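Coenzyme F420-dependent N(5),N(10)-methenyltetrahydromethanopterin reductase-related protein (Desulfurobacterium thermolithotrophum DSM 11699, PDB 6HUZ) binds the iron-guanylylpyridinol cofactor and, as a bacterial paralog of [Fe]-hydrogenase, uses tetrahydrofolate derivatives as substrates. Local coordinates at residues A42-T47 / A184-K189; A34-F39 / A67-T72. All blocks are in the same frame, centred on the assembly; numbering follows the deposited sequence.

From the N terminus, strand 2-6 leads through two short helices into helix 32-41, which supplies residues 34-39 to contact 2; the turn after it and the start of strand 45-49 give residues 42-47 to contact 1. Contact 2 closes first, when the chain returns through strand 45-49 and helix 58-66 to residues 67-72. Contact 1 closes later, after the rest of the six-stranded parallel sheet, at the end of helix 174-186. The segments alternate, so the two closures cross. Contact 2 ties helix 32-41 to the turn into edge strand 70-72, contact 1 ties the helix-strand turn to helix 174-186, and a probable backbone hydrogen bond, Lys70 N to Val46 O at 2.9 Å, links them.

Contact 1 (A42-T47 / A184-K189); sequences AGHDVT and ATDTGK. With EDO (1,2-ethanediol), chain F.
His44 and Asp186 carry the polar half of this contact: NE2 donates to OD2 over 2.8 Å. The bond is bent, 145° at the hydrogen, and lands on the anti lone pair of OD2, with the acceptor slightly tilted from the imidazole plane. Ring and carboxylate are nonetheless nearly coplanar, 23° apart. The imidazole is held at both nitrogens, since ND1 also bonds Met1 N, and OD2 has a second partner in the salt bridge to Lys182, which would probably stabilise the carboxylate's negative charge. A leucine in place of His44 would probably cost OD2 its imidazole donor and Met1 N its partner at ND1. Thr185 OG1 shares a hydrogen bond with O1 of a 1,2-ethanediol, probably from the crystallisation liquor, 2.6 Å away.

The packing half is small. Ala42 CB sits 3.6 Å from Asp186 O, and its apolar partner is Thr187 CG2 at 4.0 Å. Thr187 CG2 lies anti to its carbonyl carbon, while OG1, with chi1 57°, turns back to the helix and Leu183 O.

Gly43, at positive phi, ends helix 32-41 in a Schellman motif; Gly188 does the same for helix 174-186, with Lys189 N bonding Ala184 O. The contact thus joins two helix C-termini within the Rossmann-like domain: strand 45-49 enters the sheet beyond His44, Thr187 packs on Phe39 of helix 32-41, and Ala184 and Lys189 rest on Tyr159 of strand 158-163.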
loop_
_atom_site.group_PDB
_atom_site.type_symbol
_atom_site.label_atom_id
_atom_site.label_comp_id
_atom_site.label_asym_id
_atom_site.label_seq_id
_atom_site.Cartn_x
_atom_site.Cartn_y
_atom_site.Cartn_z
ATOM N N ALA A 42 17.464 -12.644 33.858
ATOM C CA ALA A 42 16.173 -12.501 34.521
ATOM C C ALA A 42 15.916 -13.679 35.486
ATOM O O ALA A 42 15.025 -13.593 36.322
ATOM C CB ALA A 42 15.052 -12.402 33.504
ATOM N N GLY A 43 16.671 -14.759 35.342
ATOM C CA GLY A 43 16.556 -15.925 36.227
ATOM C C GLY A 43 15.886 -17.133 35.603
ATOM O O GLY A 43 15.535 -18.070 36.320
ATOM N N HIS A 44 15.695 -17.124 34.263
ATOM C CA HIS A 44 15.083 -18.247 33.552
ATOM C C HIS A 44 16.137 -19.321 33.354
ATOM O O HIS A 44 17.334 -19.048 33.475
ATOM C CB HIS A 44 14.452 -17.790 32.213
ATOM C CG HIS A 44 13.238 -16.950 32.473
ATOM N ND1 HIS A 44 12.040 -17.523 32.849
ATOM C CD2 HIS A 44 13.106 -15.607 32.501
ATOM C CE1 HIS A 44 11.216 -16.521 33.055
ATOM N NE2 HIS A 44 11.824 -15.351 32.891
ATOM N N ASP A 45 15.703 -20.545 33.084
ATOM C CA ASP A 45 16.612 -21.662 32.860
ATOM C C ASP A 45 16.725 -21.721 31.338
ATOM O O ASP A 45 15.852 -22.244 30.642
ATOM C CB ASP A 45 16.058 -22.926 33.507
ATOM C CG ASP A 45 16.070 -22.846 35.031
ATOM O OD1 ASP A 45 17.096 -22.398 35.597
ATOM O OD2 ASP A 45 15.057 -23.227 35.658
ATOM N N VAL A 46 17.799 -21.118 30.828
ATOM C CA VAL A 46 18.018 -20.957 29.406
ATOM C C VAL A 46 19.056 -21.855 28.742
ATOM O O VAL A 46 20.174 -22.044 29.235
ATOM C CB VAL A 46 18.390 -19.478 29.188
ATOM C CG1 VAL A 46 18.489 -19.149 27.702
ATOM C CG2 VAL A 46 17.380 -18.555 29.863
ATOM N N THR A 47 18.663 -22.382 27.590
ATOM C CA THR A 47 19.494 -23.219 26.740
ATOM C C THR A 47 19.550 -22.557 25.369
ATOM O O THR A 47 18.523 -22.066 24.874
ATOM C CB THR A 47 18.885 -24.605 26.563
ATOM O OG1 THR A 47 18.742 -25.214 27.841
ATOM C CG2 THR A 47 19.743 -25.506 25.690
ATOM N N ALA A 184 9.197 -11.057 28.029
ATOM C CA ALA A 184 9.411 -9.670 27.663
ATOM C C ALA A 184 9.507 -8.750 28.889
ATOM O O ALA A 184 10.519 -8.068 29.070
ATOM C CB ALA A 184 8.283 -9.196 26.740
ATOM N N THR A 185 8.482 -8.734 29.750
ATOM C CA THR A 185 8.521 -7.851 30.930
ATOM C C THR A 185 9.656 -8.258 31.925
ATOM O O THR A 185 10.273 -7.377 32.530
ATOM C CB THR A 185 7.134 -7.733 31.596
ATOM O OG1 THR A 185 6.750 -9.003 32.113
ATOM C CG2 THR A 185 6.054 -7.204 30.640
ATOM N N ASP A 186 9.980 -9.559 32.069
ATOM C CA ASP A 186 11.063 -9.964 32.966
ATOM C C ASP A 186 12.391 -9.407 32.512
ATOM O O ASP A 186 13.278 -9.230 33.344
ATOM C CB ASP A 186 11.208 -11.503 33.071
ATOM C CG ASP A 186 10.175 -12.135 33.981
ATOM O OD1 ASP A 186 9.335 -11.387 34.527
ATOM O OD2 ASP A 186 10.197 -13.382 34.139
ATOM N N THR A 187 12.539 -9.119 31.198
ATOM C CA THR A 187 13.806 -8.611 30.673
ATOM C C THR A 187 13.776 -7.106 30.395
ATOM O O THR A 187 14.665 -6.588 29.699
ATOM C CB THR A 187 14.232 -9.477 29.463
ATOM O OG1 THR A 187 13.223 -9.489 28.459
ATOM C CG2 THR A 187 14.530 -10.907 29.884
ATOM N N GLY A 188 12.768 -6.428 30.961
ATOM C CA GLY A 188 12.563 -4.987 30.835
ATOM C C GLY A 188 12.082 -4.537 29.470
ATOM O O GLY A 188 12.217 -3.359 29.137
ATOM N N LYS A 189 11.507 -5.446 28.667
ATOM C CA LYS A 189 11.023 -5.101 27.322
ATOM C C LYS A 189 9.528 -4.922 27.317
ATOM O O LYS A 189 8.833 -5.614 28.038
ATOM C CB LYS A 189 11.336 -6.221 26.312
ATOM C CG LYS A 189 12.735 -6.770 26.374
ATOM C CD LYS A 189 13.776 -5.737 26.102
ATOM C CE LYS A 189 15.114 -6.405 25.983
ATOM N NZ LYS A 189 16.224 -5.442 26.127
HETATM C C1 EDO F . 3.671 -11.022 32.582
HETATM O O1 EDO F . 4.246 -9.848 32.000
HETATM C C2 EDO F . 2.846 -11.766 31.518
HETATM O O2 EDO F . 2.278 -12.973 32.014
#

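Contact 2 (A34-F39 / A67-T72); sequences AMAVEF and AGVKLT
Val69 and Ala67 meet one flank of helix 32-41 where the chain enters the edge strand of a Rossmann-like parallel sheet. The side chains meet through methyl groups, and one of these also rests on the helix backbone. Val69 supplies the main bump: its CG2 enters the shallow groove between Ala36 and Val37, 3.8 Å from Ala36 CB and 3.5 Å from Ala36 O. The small alanine side chain lets the valine come down onto the helix backbone, and CG2 also lies 3.8 Å from Val37 N. With CG1 anti to the backbone N, chi1 174°, the other branch of Val69 is also turned to the helix, and both methyls face Ala36 CB from the same side, CG1 the farther at 4.2 Å.

In the second fit the roles are reversed. Both branches of Val37 touch Ala67, whose CB lies against one side of the fork. Between these two anchors Gly68, at positive phi in the Schellman motif that ends helix 58-66, turns the chain toward strand 70-72. Val69 also packs on Val64 of helix 58-66, and Ala36 on Val46 and Leu48 of strand 45-49. Beside the fork, Ala67 CB stands 4.0 Å from Val37 CG1 and 4.1 Å from Val37 CG2.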
loop_
_atom_site.group_PDB
_atom_site.type_symbol
_atom_site.label_atom_id
_atom_site.label_comp_id
_atom_site.label_asym_id
_atom_site.label_seq_id
_atom_site.Cartn_x
_atom_site.Cartn_y
_atom_site.Cartn_z
ATOM N N ALA A 34 22.125 -12.785 22.533
ATOM C CA ALA A 34 21.794 -11.657 23.424
ATOM C C ALA A 34 20.467 -11.920 24.154
ATOM O O ALA A 34 20.361 -11.633 25.345
ATOM C CB ALA A 34 21.668 -10.361 22.605
ATOM N N MET A 35 19.467 -12.445 23.418
ATOM C CA MET A 35 18.146 -12.780 23.939
ATOM C C MET A 35 18.327 -13.799 25.062
ATOM O O MET A 35 17.759 -13.643 26.134
ATOM C CB MET A 35 17.265 -13.389 22.842
ATOM C CG MET A 35 16.750 -12.363 21.845
ATOM S SD MET A 35 15.756 -13.125 20.571
ATOM C CE MET A 35 14.421 -13.750 21.506
ATOM N N ALA A 36 19.081 -14.839 24.805
ATOM C CA ALA A 36 19.380 -15.904 25.802
ATOM C C ALA A 36 20.008 -15.329 27.062
ATOM O O ALA A 36 19.578 -15.640 28.158
ATOM C CB ALA A 36 20.322 -16.934 25.193
ATOM N N VAL A 37 21.043 -14.508 26.910
ATOM C CA VAL A 37 21.719 -13.876 28.040
ATOM C C VAL A 37 20.709 -13.078 28.873
ATOM O O VAL A 37 20.716 -13.169 30.108
ATOM C CB VAL A 37 22.899 -13.000 27.547
ATOM C CG1 VAL A 37 23.299 -11.953 28.595
ATOM C CG2 VAL A 37 24.104 -13.882 27.185
ATOM N N GLU A 38 19.835 -12.305 28.215
ATOM C CA GLU A 38 18.841 -11.517 28.940
ATOM C C GLU A 38 17.862 -12.386 29.714
ATOM O O GLU A 38 17.524 -12.040 30.838
ATOM C CB GLU A 38 18.059 -10.595 27.967
ATOM C CG GLU A 38 18.896 -9.404 27.540
ATOM C CD GLU A 38 18.381 -8.602 26.354
ATOM O OE1 GLU A 38 19.151 -7.737 25.879
ATOM O OE2 GLU A 38 17.233 -8.829 25.896
ATOM N N PHE A 39 17.379 -13.489 29.108
ATOM C CA PHE A 39 16.415 -14.370 29.790
ATOM C C PHE A 39 17.134 -15.054 30.977
ATOM O O PHE A 39 16.552 -15.226 32.053
ATOM C CB PHE A 39 15.834 -15.420 28.793
ATOM C CG PHE A 39 15.053 -14.901 27.591
ATOM C CD1 PHE A 39 14.125 -13.883 27.728
ATOM C CD2 PHE A 39 15.236 -15.455 26.331
ATOM C CE1 PHE A 39 13.407 -13.413 26.620
ATOM C CE2 PHE A 39 14.518 -14.983 25.233
ATOM C CZ PHE A 39 13.602 -13.975 25.389
ATOM N N ALA A 67 26.540 -15.941 32.091
ATOM C CA ALA A 67 25.213 -15.429 32.414
ATOM C C ALA A 67 24.268 -16.552 32.851
ATOM O O ALA A 67 23.184 -16.262 33.337
ATOM C CB ALA A 67 24.630 -14.691 31.207
ATOM N N GLY A 68 24.675 -17.807 32.681
ATOM C CA GLY A 68 23.867 -18.965 33.044
ATOM C C GLY A 68 23.290 -19.733 31.866
ATOM O O GLY A 68 22.590 -20.734 32.071
ATOM N N VAL A 69 23.579 -19.284 30.615
ATOM C CA VAL A 69 23.073 -19.936 29.402
ATOM C C VAL A 69 23.781 -21.262 29.163
ATOM O O VAL A 69 25.007 -21.318 29.162
ATOM C CB VAL A 69 23.230 -19.029 28.150
ATOM C CG1 VAL A 69 22.842 -19.782 26.871
ATOM C CG2 VAL A 69 22.393 -17.761 28.276
ATOM N N LYS A 70 23.008 -22.317 28.920
ATOM C CA LYS A 70 23.553 -23.637 28.643
ATOM C C LYS A 70 23.741 -23.734 27.140
ATOM O O LYS A 70 22.762 -23.630 26.391
ATOM C CB LYS A 70 22.588 -24.725 29.121
ATOM C CG LYS A 70 22.879 -25.213 30.531
ATOM C CD LYS A 70 21.775 -26.125 31.072
ATOM C CE LYS A 70 21.646 -27.412 30.289
ATOM N NZ LYS A 70 20.863 -28.440 31.026
ATOM N N LEU A 71 24.973 -23.903 26.657
ATOM C CA LEU A 71 25.162 -23.994 25.200
ATOM C C LEU A 71 25.197 -25.439 24.742
ATOM O O LEU A 71 25.801 -26.287 25.417
ATOM C CB LEU A 71 26.472 -23.309 24.770
ATOM C CG LEU A 71 26.586 -21.833 25.092
ATOM C CD1 LEU A 71 27.957 -21.315 24.729
ATOM C CD2 LEU A 71 25.504 -21.019 24.359
ATOM N N THR A 72 24.603 -25.718 23.574
ATOM C CA THR A 72 24.582 -27.064 22.977
ATOM C C THR A 72 24.435 -27.011 21.446
ATOM O O THR A 72 24.054 -25.975 20.905
ATOM C CB THR A 72 23.421 -27.885 23.561
ATOM O OG1 THR A 72 23.483 -29.201 23.006
ATOM C CG2 THR A 72 22.053 -27.266 23.256
#